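Local coordinates for iminosuccinate reductase (Paracoccus denitrificans, PDB 6RQA), which catalyses the NADH-dependent reduction of iminosuccinate to L-aspartate, regenerating the amino donor for the beta-hydroxyaspartate cycle of glyoxylate assimilation, at residues T35-F40 / A167-R172; A42-F47 / I140-P145; A129-A134 / G316-A321. All blocks are in the same frame, centred on the assembly; numbering follows the deposited sequence.

Contact 1 (T35-F40 / A167-R172)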
loop_
_atom_site.group_PDB
_atom_site.type_symbol
_atom_site.label_atom_id
_atom_site.label_comp_id
_atom_site.label_asym_id
_atom_site.label_seq_id
_atom_site.Cartn_x
_atom_site.Cartn_y
_atom_site.Cartn_z
ATOM N N THR A 35 2.091 23.057 -13.903
ATOM C CA THR A 35 1.570 24.405 -13.756
ATOM C C THR A 35 0.276 24.327 -12.965
ATOM O O THR A 35 -0.378 23.278 -12.936
ATOM C CB THR A 35 1.311 25.065 -15.119
ATOM O OG1 THR A 35 0.287 24.346 -15.815
ATOM C CG2 THR A 35 2.576 25.074 -15.964
ATOM N N PRO A 36 -0.114 25.412 -12.291
ATOM C CA PRO A 36 -1.408 25.396 -11.587
ATOM C C PRO A 36 -2.590 25.114 -12.500
ATOM O O PRO A 36 -3.596 24.558 -12.039
ATOM C CB PRO A 36 -1.484 26.800 -10.972
ATOM C CG PRO A 36 -0.056 27.203 -10.801
ATOM C CD PRO A 36 0.663 26.625 -11.988
ATOM N N GLU A 37 -2.500 25.473 -13.783
ATOM C CA GLU A 37 -3.582 25.164 -14.713
ATOM C C GLU A 37 -3.600 23.681 -15.066
ATOM O O GLU A 37 -4.673 23.072 -15.151
ATOM C CB GLU A 37 -3.454 26.012 -15.980
ATOM C CG GLU A 37 -3.447 27.515 -15.746
ATOM C CD GLU A 37 -2.048 28.080 -15.567
ATOM O OE1 GLU A 37 -1.140 27.318 -15.176
ATOM O OE2 GLU A 37 -1.856 29.286 -15.827
ATOM N N ALA A 38 -2.423 23.086 -15.278
ATOM C CA ALA A 38 -2.361 21.664 -15.602
ATOM C C ALA A 38 -2.823 20.807 -14.430
ATOM O O ALA A 38 -3.531 19.812 -14.622
ATOM C CB ALA A 38 -0.942 21.279 -16.023
ATOM N N ALA A 39 -2.429 21.174 -13.208
ATOM C CA ALA A 39 -2.925 20.465 -12.035
ATOM C C ALA A 39 -4.424 20.659 -11.861
ATOM O O ALA A 39 -5.116 19.746 -11.398
ATOM C CB ALA A 39 -2.184 20.930 -10.781
ATOM N N PHE A 40 -4.941 21.832 -12.232
ATOM C CA PHE A 40 -6.371 22.087 -12.103
ATOM C C PHE A 40 -7.173 21.195 -13.044
ATOM O O PHE A 40 -8.185 20.608 -12.645
ATOM C CB PHE A 40 -6.669 23.563 -12.373
ATOM C CG PHE A 40 -8.112 23.935 -12.181
ATOM C CD1 PHE A 40 -8.572 24.355 -10.944
ATOM C CD2 PHE A 40 -9.008 23.867 -13.235
ATOM C CE1 PHE A 40 -9.897 24.698 -10.763
ATOM C CE2 PHE A 40 -10.336 24.205 -13.059
ATOM C CZ PHE A 40 -10.780 24.622 -11.821
ATOM N N ALA A 167 -5.853 29.541 -6.215
ATOM C CA ALA A 167 -7.122 30.250 -6.091
ATOM C C ALA A 167 -7.148 31.488 -6.979
ATOM O O ALA A 167 -8.169 31.780 -7.615
ATOM C CB ALA A 167 -7.372 30.627 -4.632
ATOM N N ALA A 168 -6.039 32.226 -7.035
ATOM C CA ALA A 168 -5.969 33.404 -7.890
ATOM C C ALA A 168 -5.951 33.045 -9.369
ATOM O O ALA A 168 -6.262 33.900 -10.205
ATOM C CB ALA A 168 -4.734 34.235 -7.543
ATOM N N ASN A 169 -5.594 31.805 -9.710
ATOM C CA ASN A 169 -5.550 31.398 -11.109
ATOM C C ASN A 169 -6.929 31.033 -11.644
ATOM O O ASN A 169 -7.188 31.205 -12.841
ATOM C CB ASN A 169 -4.589 30.219 -11.280
ATOM C CG ASN A 169 -4.516 29.725 -12.714
ATOM O OD1 ASN A 169 -5.181 28.757 -13.085
ATOM N ND2 ASN A 169 -3.703 30.390 -13.528
ATOM N N VAL A 170 -7.822 30.547 -10.785
ATOM C CA VAL A 170 -9.135 30.082 -11.219
ATOM C C VAL A 170 -10.161 31.198 -11.052
ATOM O O VAL A 170 -11.165 31.248 -11.774
ATOM C CB VAL A 170 -9.552 28.813 -10.450
ATOM C CG1 VAL A 170 -9.778 29.118 -8.975
ATOM C CG2 VAL A 170 -10.787 28.185 -11.074
ATOM N N HIS A 171 -9.913 32.109 -10.114
ATOM C CA HIS A 171 -10.840 33.193 -9.824
ATOM C C HIS A 171 -10.064 34.490 -9.664
ATOM O O HIS A 171 -8.968 34.500 -9.095
ATOM C CB HIS A 171 -11.655 32.905 -8.556
ATOM C CG HIS A 171 -12.691 33.943 -8.255
ATOM N ND1 HIS A 171 -13.932 33.950 -8.853
ATOM C CD2 HIS A 171 -12.669 35.009 -7.420
ATOM C CE1 HIS A 171 -14.631 34.975 -8.399
ATOM N NE2 HIS A 171 -13.887 35.633 -7.528
ATOM N N ARG A 172 -10.637 35.580 -10.165
ATOM C CA ARG A 172 -9.997 36.889 -10.117
ATOM C C ARG A 172 -10.437 37.602 -8.843
ATOM O O ARG A 172 -11.595 38.015 -8.721
ATOM C CB ARG A 172 -10.347 37.702 -11.361
ATOM C CG ARG A 172 -9.542 38.983 -11.522
ATOM C CD ARG A 172 -10.350 40.206 -11.124
ATOM N NE ARG A 172 -9.615 41.445 -11.366
ATOM C CZ ARG A 172 -10.124 42.660 -11.194
ATOM N NH1 ARG A 172 -9.383 43.733 -11.438
ATOM N NH2 ARG A 172 -11.376 42.804 -10.780
#

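Contact 2 (A42-F47 / I140-P145)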
loop_
_atom_site.group_PDB
_atom_site.type_symbol
_atom_site.label_atom_id
_atom_site.label_comp_id
_atom_site.label_asym_id
_atom_site.label_seq_id
_atom_site.Cartn_x
_atom_site.Cartn_y
_atom_site.Cartn_z
ATOM N N ALA A 42 -6.368 18.318 -14.308
ATOM C CA ALA A 42 -6.304 16.915 -13.911
ATOM C C ALA A 42 -7.240 16.632 -12.744
ATOM O O ALA A 42 -7.992 15.650 -12.760
ATOM C CB ALA A 42 -4.868 16.534 -13.554
ATOM N N ILE A 43 -7.218 17.493 -11.724
ATOM C CA ILE A 43 -8.012 17.248 -10.525
ATOM C C ILE A 43 -9.493 17.475 -10.801
ATOM O O ILE A 43 -10.352 16.756 -10.276
ATOM C CB ILE A 43 -7.501 18.126 -9.367
ATOM C CG1 ILE A 43 -6.041 17.786 -9.055
ATOM C CG2 ILE A 43 -8.365 17.950 -8.134
ATOM C CD1 ILE A 43 -5.776 16.306 -8.903
ATOM N N GLU A 44 -9.818 18.472 -11.626
ATOM C CA GLU A 44 -11.213 18.697 -11.993
ATOM C C GLU A 44 -11.801 17.477 -12.690
ATOM O O GLU A 44 -12.921 17.054 -12.381
ATOM C CB GLU A 44 -11.328 19.934 -12.884
ATOM C CG GLU A 44 -12.672 20.082 -13.575
ATOM C CD GLU A 44 -12.757 21.343 -14.410
ATOM O OE1 GLU A 44 -13.435 22.300 -13.980
ATOM O OE2 GLU A 44 -12.138 21.380 -15.495
ATOM N N ALA A 45 -11.050 16.886 -13.623
ATOM C CA ALA A 45 -11.525 15.691 -14.307
ATOM C C ALA A 45 -11.657 14.509 -13.356
ATOM O O ALA A 45 -12.554 13.676 -13.530
ATOM C CB ALA A 45 -10.586 15.339 -15.461
ATOM N N VAL A 46 -10.787 14.421 -12.348
ATOM C CA VAL A 46 -10.837 13.287 -11.428
ATOM C C VAL A 46 -12.058 13.383 -10.520
ATOM O O VAL A 46 -12.664 12.364 -10.168
ATOM C CB VAL A 46 -9.523 13.188 -10.629
ATOM C CG1 VAL A 46 -9.788 13.128 -9.128
ATOM C CG2 VAL A 46 -8.744 11.963 -11.071
ATOM N N PHE A 47 -12.444 14.601 -10.133
ATOM C CA PHE A 47 -13.667 14.770 -9.355
ATOM C C PHE A 47 -14.887 14.324 -10.148
ATOM O O PHE A 47 -15.808 13.709 -9.596
ATOM C CB PHE A 47 -13.817 16.227 -8.914
ATOM C CG PHE A 47 -13.134 16.541 -7.614
ATOM C CD1 PHE A 47 -13.711 16.169 -6.412
ATOM C CD2 PHE A 47 -11.925 17.217 -7.588
ATOM C CE1 PHE A 47 -13.094 16.456 -5.211
ATOM C CE2 PHE A 47 -11.302 17.509 -6.387
ATOM C CZ PHE A 47 -11.886 17.127 -5.198
ATOM N N ILE A 140 -13.669 26.205 -5.488
ATOM C CA ILE A 140 -13.902 27.633 -5.680
ATOM C C ILE A 140 -14.647 27.877 -6.986
ATOM O O ILE A 140 -15.646 28.604 -7.026
ATOM C CB ILE A 140 -12.572 28.407 -5.635
ATOM C CG1 ILE A 140 -11.972 28.359 -4.230
ATOM C CG2 ILE A 140 -12.771 29.847 -6.082
ATOM C CD1 ILE A 140 -10.642 29.068 -4.114
ATOM N N LYS A 141 -14.181 27.258 -8.073
ATOM C CA LYS A 141 -14.804 27.474 -9.375
ATOM C C LYS A 141 -16.279 27.085 -9.376
ATOM O O LYS A 141 -17.083 27.714 -10.074
ATOM C CB LYS A 141 -14.051 26.692 -10.451
ATOM C CG LYS A 141 -14.618 26.851 -11.853
ATOM C CD LYS A 141 -13.927 25.921 -12.835
ATOM C CE LYS A 141 -14.570 25.990 -14.211
ATOM N NZ LYS A 141 -13.922 25.052 -15.170
ATOM N N TYR A 142 -16.658 26.072 -8.596
ATOM C CA TYR A 142 -18.013 25.542 -8.639
ATOM C C TYR A 142 -18.877 25.924 -7.444
ATOM O O TYR A 142 -20.087 25.672 -7.478
ATOM C CB TYR A 142 -17.980 24.009 -8.764
ATOM C CG TYR A 142 -17.528 23.513 -10.121
ATOM C CD1 TYR A 142 -18.426 23.409 -11.177
ATOM C CD2 TYR A 142 -16.208 23.148 -10.347
ATOM C CE1 TYR A 142 -18.020 22.958 -12.421
ATOM C CE2 TYR A 142 -15.791 22.696 -11.588
ATOM C CZ TYR A 142 -16.702 22.602 -12.620
ATOM O OH TYR A 142 -16.295 22.153 -13.856
ATOM N N LEU A 143 -18.309 26.524 -6.393
ATOM C CA LEU A 143 -19.082 26.834 -5.195
ATOM C C LEU A 143 -18.910 28.253 -4.666
ATOM O O LEU A 143 -19.676 28.648 -3.780
ATOM C CB LEU A 143 -18.739 25.850 -4.066
ATOM C CG LEU A 143 -18.930 24.360 -4.352
ATOM C CD1 LEU A 143 -18.368 23.524 -3.215
ATOM C CD2 LEU A 143 -20.400 24.037 -4.583
ATOM N N ALA A 144 -17.949 29.025 -5.166
ATOM C CA ALA A 144 -17.723 30.358 -4.630
ATOM C C ALA A 144 -18.909 31.273 -4.930
ATOM O O ALA A 144 -19.582 31.119 -5.955
ATOM C CB ALA A 144 -16.449 30.966 -5.210
ATOM N N PRO A 145 -19.190 32.229 -4.046
ATOM C CA PRO A 145 -20.273 33.181 -4.313
ATOM C C PRO A 145 -20.005 33.983 -5.577
ATOM O O PRO A 145 -18.856 34.218 -5.960
ATOM C CB PRO A 145 -20.273 34.079 -3.069
ATOM C CG PRO A 145 -19.622 33.253 -2.005
ATOM C CD PRO A 145 -18.592 32.430 -2.715
#

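Contact 3 (A129-A134 / G316-A321). With NAD (nicotinamide-adenine-dinucleotide), chain C.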
loop_
_atom_site.group_PDB
_atom_site.type_symbol
_atom_site.label_atom_id
_atom_site.label_comp_id
_atom_site.label_asym_id
_atom_site.label_seq_id
_atom_site.Cartn_x
_atom_site.Cartn_y
_atom_site.Cartn_z
ATOM N N ALA A 129 1.279 19.067 -2.780
ATOM C CA ALA A 129 0.861 20.449 -2.566
ATOM C C ALA A 129 0.100 20.989 -3.770
ATOM O O ALA A 129 -0.859 21.755 -3.616
ATOM C CB ALA A 129 2.075 21.326 -2.260
ATOM N N LEU A 130 0.504 20.592 -4.978
ATOM C CA LEU A 130 -0.154 21.090 -6.181
ATOM C C LEU A 130 -1.579 20.558 -6.301
ATOM O O LEU A 130 -2.517 21.328 -6.536
ATOM C CB LEU A 130 0.665 20.724 -7.417
ATOM C CG LEU A 130 1.950 21.528 -7.613
ATOM C CD1 LEU A 130 2.693 21.046 -8.843
ATOM C CD2 LEU A 130 1.644 23.016 -7.712
ATOM N N ARG A 131 -1.765 19.242 -6.147
ATOM C CA ARG A 131 -3.112 18.692 -6.284
ATOM C C ARG A 131 -4.009 19.115 -5.128
ATOM O O ARG A 131 -5.228 19.228 -5.304
ATOM C CB ARG A 131 -3.067 17.163 -6.414
ATOM C CG ARG A 131 -2.389 16.398 -5.277
ATOM C CD ARG A 131 -3.338 16.090 -4.127
ATOM N NE ARG A 131 -2.885 14.957 -3.328
ATOM C CZ ARG A 131 -3.365 14.649 -2.129
ATOM N NH1 ARG A 131 -2.897 13.593 -1.477
ATOM N NH2 ARG A 131 -4.306 15.401 -1.576
ATOM N N THR A 132 -3.431 19.352 -3.946
ATOM C CA THR A 132 -4.219 19.876 -2.834
ATOM C C THR A 132 -4.709 21.285 -3.134
ATOM O O THR A 132 -5.872 21.614 -2.875
ATOM C CB THR A 132 -3.393 19.860 -1.547
ATOM O OG1 THR A 132 -2.861 18.547 -1.332
ATOM C CG2 THR A 132 -4.254 20.250 -0.356
ATOM N N ALA A 133 -3.835 22.127 -3.687
ATOM C CA ALA A 133 -4.254 23.461 -4.099
ATOM C C ALA A 133 -5.233 23.391 -5.264
ATOM O O ALA A 133 -6.157 24.208 -5.356
ATOM C CB ALA A 133 -3.033 24.301 -4.467
ATOM N N ALA A 134 -5.050 22.422 -6.162
ATOM C CA ALA A 134 -5.980 22.269 -7.274
ATOM C C ALA A 134 -7.359 21.850 -6.782
ATOM O O ALA A 134 -8.377 22.347 -7.279
ATOM C CB ALA A 134 -5.434 21.257 -8.280
ATOM N N GLY A 316 -6.204 9.402 -3.123
ATOM C CA GLY A 316 -5.086 8.938 -3.928
ATOM C C GLY A 316 -5.237 9.219 -5.410
ATOM O O GLY A 316 -4.238 9.380 -6.117
ATOM N N LEU A 317 -6.477 9.274 -5.907
ATOM C CA LEU A 317 -6.685 9.555 -7.325
ATOM C C LEU A 317 -6.153 10.930 -7.707
ATOM O O LEU A 317 -5.682 11.121 -8.835
ATOM C CB LEU A 317 -8.167 9.445 -7.679
ATOM C CG LEU A 317 -8.793 8.047 -7.690
ATOM C CD1 LEU A 317 -10.285 8.141 -7.963
ATOM C CD2 LEU A 317 -8.119 7.148 -8.715
ATOM N N GLN A 318 -6.221 11.898 -6.788
ATOM C CA GLN A 318 -5.646 13.212 -7.056
ATOM C C GLN A 318 -4.147 13.113 -7.306
ATOM O O GLN A 318 -3.622 13.732 -8.239
ATOM C CB GLN A 318 -5.941 14.159 -5.892
ATOM C CG GLN A 318 -7.412 14.495 -5.730
ATOM C CD GLN A 318 -7.723 15.110 -4.380
ATOM O OE1 GLN A 318 -6.958 14.964 -3.428
ATOM N NE2 GLN A 318 -8.853 15.801 -4.290
ATOM N N ASP A 319 -3.443 12.329 -6.484
ATOM C CA ASP A 319 -2.020 12.104 -6.713
ATOM C C ASP A 319 -1.784 11.358 -8.021
ATOM O O ASP A 319 -0.861 11.687 -8.774
ATOM C CB ASP A 319 -1.418 11.327 -5.542
ATOM C CG ASP A 319 -1.637 12.016 -4.211
ATOM O OD1 ASP A 319 -1.217 13.184 -4.066
ATOM O OD2 ASP A 319 -2.237 11.389 -3.311
ATOM N N LEU A 320 -2.610 10.350 -8.308
ATOM C CA LEU A 320 -2.439 9.580 -9.535
ATOM C C LEU A 320 -2.658 10.445 -10.768
ATOM O O LEU A 320 -1.898 10.361 -11.739
ATOM C CB LEU A 320 -3.392 8.385 -9.545
ATOM C CG LEU A 320 -3.191 7.319 -8.465
ATOM C CD1 LEU A 320 -4.199 6.194 -8.632
ATOM C CD2 LEU A 320 -1.771 6.777 -8.501
ATOM N N ALA A 321 -3.692 11.291 -10.745
ATOM C CA ALA A 321 -4.000 12.112 -11.911
ATOM C C ALA A 321 -2.899 13.125 -12.187
ATOM O O ALA A 321 -2.522 13.341 -13.344
ATOM C CB ALA A 321 -5.338 12.823 -11.715
HETATM P PA NAD C . 2.820 23.522 8.017
HETATM O O1A NAD C . 3.132 22.942 9.369
HETATM O O2A NAD C . 3.707 24.128 6.978
HETATM O O5B NAD C . 1.945 24.919 8.559
HETATM C C5B NAD C . 1.140 24.513 9.596
HETATM C C4B NAD C . 0.300 25.682 10.040
HETATM O O4B NAD C . -0.643 25.214 10.985
HETATM C C3B NAD C . 1.261 26.615 10.771
HETATM O O3B NAD C . 1.722 27.490 9.794
HETATM C C2B NAD C . 0.329 27.293 11.783
HETATM O O2B NAD C . -0.312 28.400 11.245
HETATM C C1B NAD C . -0.771 26.182 12.024
HETATM N N9A NAD C . -0.537 25.462 13.280
HETATM C C8A NAD C . 0.570 24.699 13.699
HETATM N N7A NAD C . 0.415 24.190 14.920
HETATM C C5A NAD C . -0.857 24.634 15.327
HETATM C C6A NAD C . -1.608 24.440 16.517
HETATM N N6A NAD C . -1.086 23.689 17.527
HETATM N N1A NAD C . -2.852 25.003 16.651
HETATM C C2A NAD C . -3.305 25.746 15.592
HETATM N N3A NAD C . -2.713 26.013 14.408
HETATM C C4A NAD C . -1.468 25.432 14.313
HETATM O O3 NAD C . 1.759 22.406 7.543
HETATM P PN NAD C . 1.480 22.363 5.982
HETATM O O1N NAD C . 1.227 23.636 5.213
HETATM O O2N NAD C . 2.270 21.159 5.613
HETATM O O5D NAD C . -0.128 21.614 5.801
HETATM C C5D NAD C . -0.871 22.033 6.863
HETATM C C4D NAD C . -2.077 21.135 6.978
HETATM O O4D NAD C . -2.486 20.751 5.647
HETATM C C3D NAD C . -1.611 19.837 7.703
HETATM O O3D NAD C . -2.532 19.618 8.711
HETATM C C2D NAD C . -1.710 18.769 6.598
HETATM O O2D NAD C . -2.215 17.551 7.030
HETATM C C1D NAD C . -2.827 19.404 5.736
HETATM N N1N NAD C . -2.768 18.830 4.333
HETATM C C2N NAD C . -3.970 18.543 3.755
HETATM C C3N NAD C . -4.000 18.012 2.467
HETATM C C7N NAD C . -5.356 17.730 1.911
HETATM O O7N NAD C . -5.512 17.254 0.792
HETATM N N7N NAD C . -6.425 18.033 2.718
HETATM C C4N NAD C . -2.803 17.779 1.788
HETATM C C5N NAD C . -1.593 18.079 2.402
HETATM C C6N NAD C . -1.577 18.613 3.696
#

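Contact 1 (T35-F40 / A167-R172)
N169 reaches from the last turn of helix 158-170 to E37, in the first turn of helix 36-51. Its CG stands anti to the backbone N (chi1 179°), and this carries the amide out toward the other helix. ND2 donates to E37 OE2 at 3.1 Å. The bond is weak, bent to 135° at the hydrogen. The two side chains cross at about a right angle, and the amide and carboxylate planes are 86° apart. OD1 of N169 lies 3.4 Å from E37 CG, so the other branch of the amide rests on the aliphatic part of the glutamate. The E37 chain is bent at chi2. Its second oxygen, OE1, turns back to its own helix and takes a weak bond from T35 OG1 at 3.4 Å. T35 is the N-cap of that helix, and its OG1 accepts from A38 N at 3.0 Å.

Helix 158-170 follows strand 150-154 of the parallel sheet, as in a Rossmann fold, and H158 at its start binds NAD. Helix 36-51 lies in the chain between strands 22-25 and 55-64 of the mixed sheet, and packs on helices 125-143 and 316-333. The contact joins the start of helix 36-51 to the end of a helix of the parallel-sheet part, at the surface.

V170 follows with an apolar touch. Its CG2 meets F40 at the outer end of the ring, 3.6 Å from CE1, and is equally near CZ. The approach to the ring is oblique. A137 and V138 of helix 125-143 also touch F40.

At H171 the backbone leaves helical geometry, although H171 N still bonds to A167 O at 3.1 Å. Its NE2 is hydrogen-bonded to A148 O.

Contact 2 (A42-F47 / I140-P145)
E44 sets one carboxylate oxygen, OE1, against two neighbours in sequence, K141 and Y142. This is the close part of the contact. Y142 OH donates to E44 OE1 at 2.9 Å, and K141 NZ forms a salt bridge with the same oxygen at 3.0 Å. The two donors use different approaches. The lysine takes the syn lone pair, on the side of the other oxygen. The phenol comes from above the carboxylate plane, 53° out of it. OE1 in turn lies at the edge of the Y142 ring, near the ring plane. With CG anti to the backbone N (chi1 167°) and the chain extended beyond it, E44 reaches across from helix 36-51 to helix 125-143. K141 is fully extended too and crosses E44 at about a right angle.

The rest is loose. The nearest CA atoms, those of E44 and K141, are 9.8 Å apart, so only side-chain ends meet. K141 is exposed and marks the solvent side. V138 also touches E44, and V295 of helix 291-295 touches both E44 and Y142. The contact is a surface link between helix 36-51 and the C-terminal end of helix 125-143.

One charged and one neutral donor thus share a single acceptor oxygen. The pair would be expected to favour the ionised form of E44.

Contact 3 (A129-A134 / G316-A321)
R131 and D319 form the salt bridge of this buried contact. The arginine grips side-on, with NE to OD1 and NH1 to OD2. NE reaches OD1 in the guanidinium plane, nearly straight at 165°; its modelled length of 2.5 Å is doubtful. NH1 reaches OD2 at 2.9 Å, on the syn lone pair. D319 OD1 also has a salt bridge to NZ of K88, probably the proton donor/acceptor.

Packing comes from Q318. Its CB lies 3.7 Å from R131 CD, where the bent arginine chain passes. Q318 OE1 is near R131 NH2, but the angle is too poor for a bond; OE1 accepts from V315 N instead.

R131 binds NAD. Its NH2 comes within 3.2 Å of the carboxamide oxygen O7N, which lies at the guanidinium edge. T132 OG1, hydrogen-bonded to T128 O, is 3.2 Å from the nicotinamide C4N.

With an alanine at R131, D319 would probably lose its side-on partner and the carboxamide its neighbouring N-H group.

Helices 125-143 and 316-333 meet here at the nicotinamide end of the NAD pocket, beside the putative catalytic lysine of this ornithine cyclodeaminase/mu-crystallin family enzyme.

In the fold
Helix 36-51 serves both contact 1 and contact 2, and helix 125-143 joins contact 2 to contact 3. The centres of contacts 1 and 2 are about 10 Å apart. K141 links them: its CD lies 3.6 Å from F40 CZ, and its CB 3.6 Å from V170 CG2. Along helix 125-143, contact 3 lies about 12 Å from contact 2 between centres. I43 CG1 packs on A134 CB at 3.6 Å, and F47 CZ lies 3.4 Å from Q318 NE2. Contact 3 alone holds residues of the NAD pocket. The side chains of F40 and E44 are about 9 Å and 11 Å from that of R131. Contacts 1 and 2 lie at the surface, whereas contact 3 is buried.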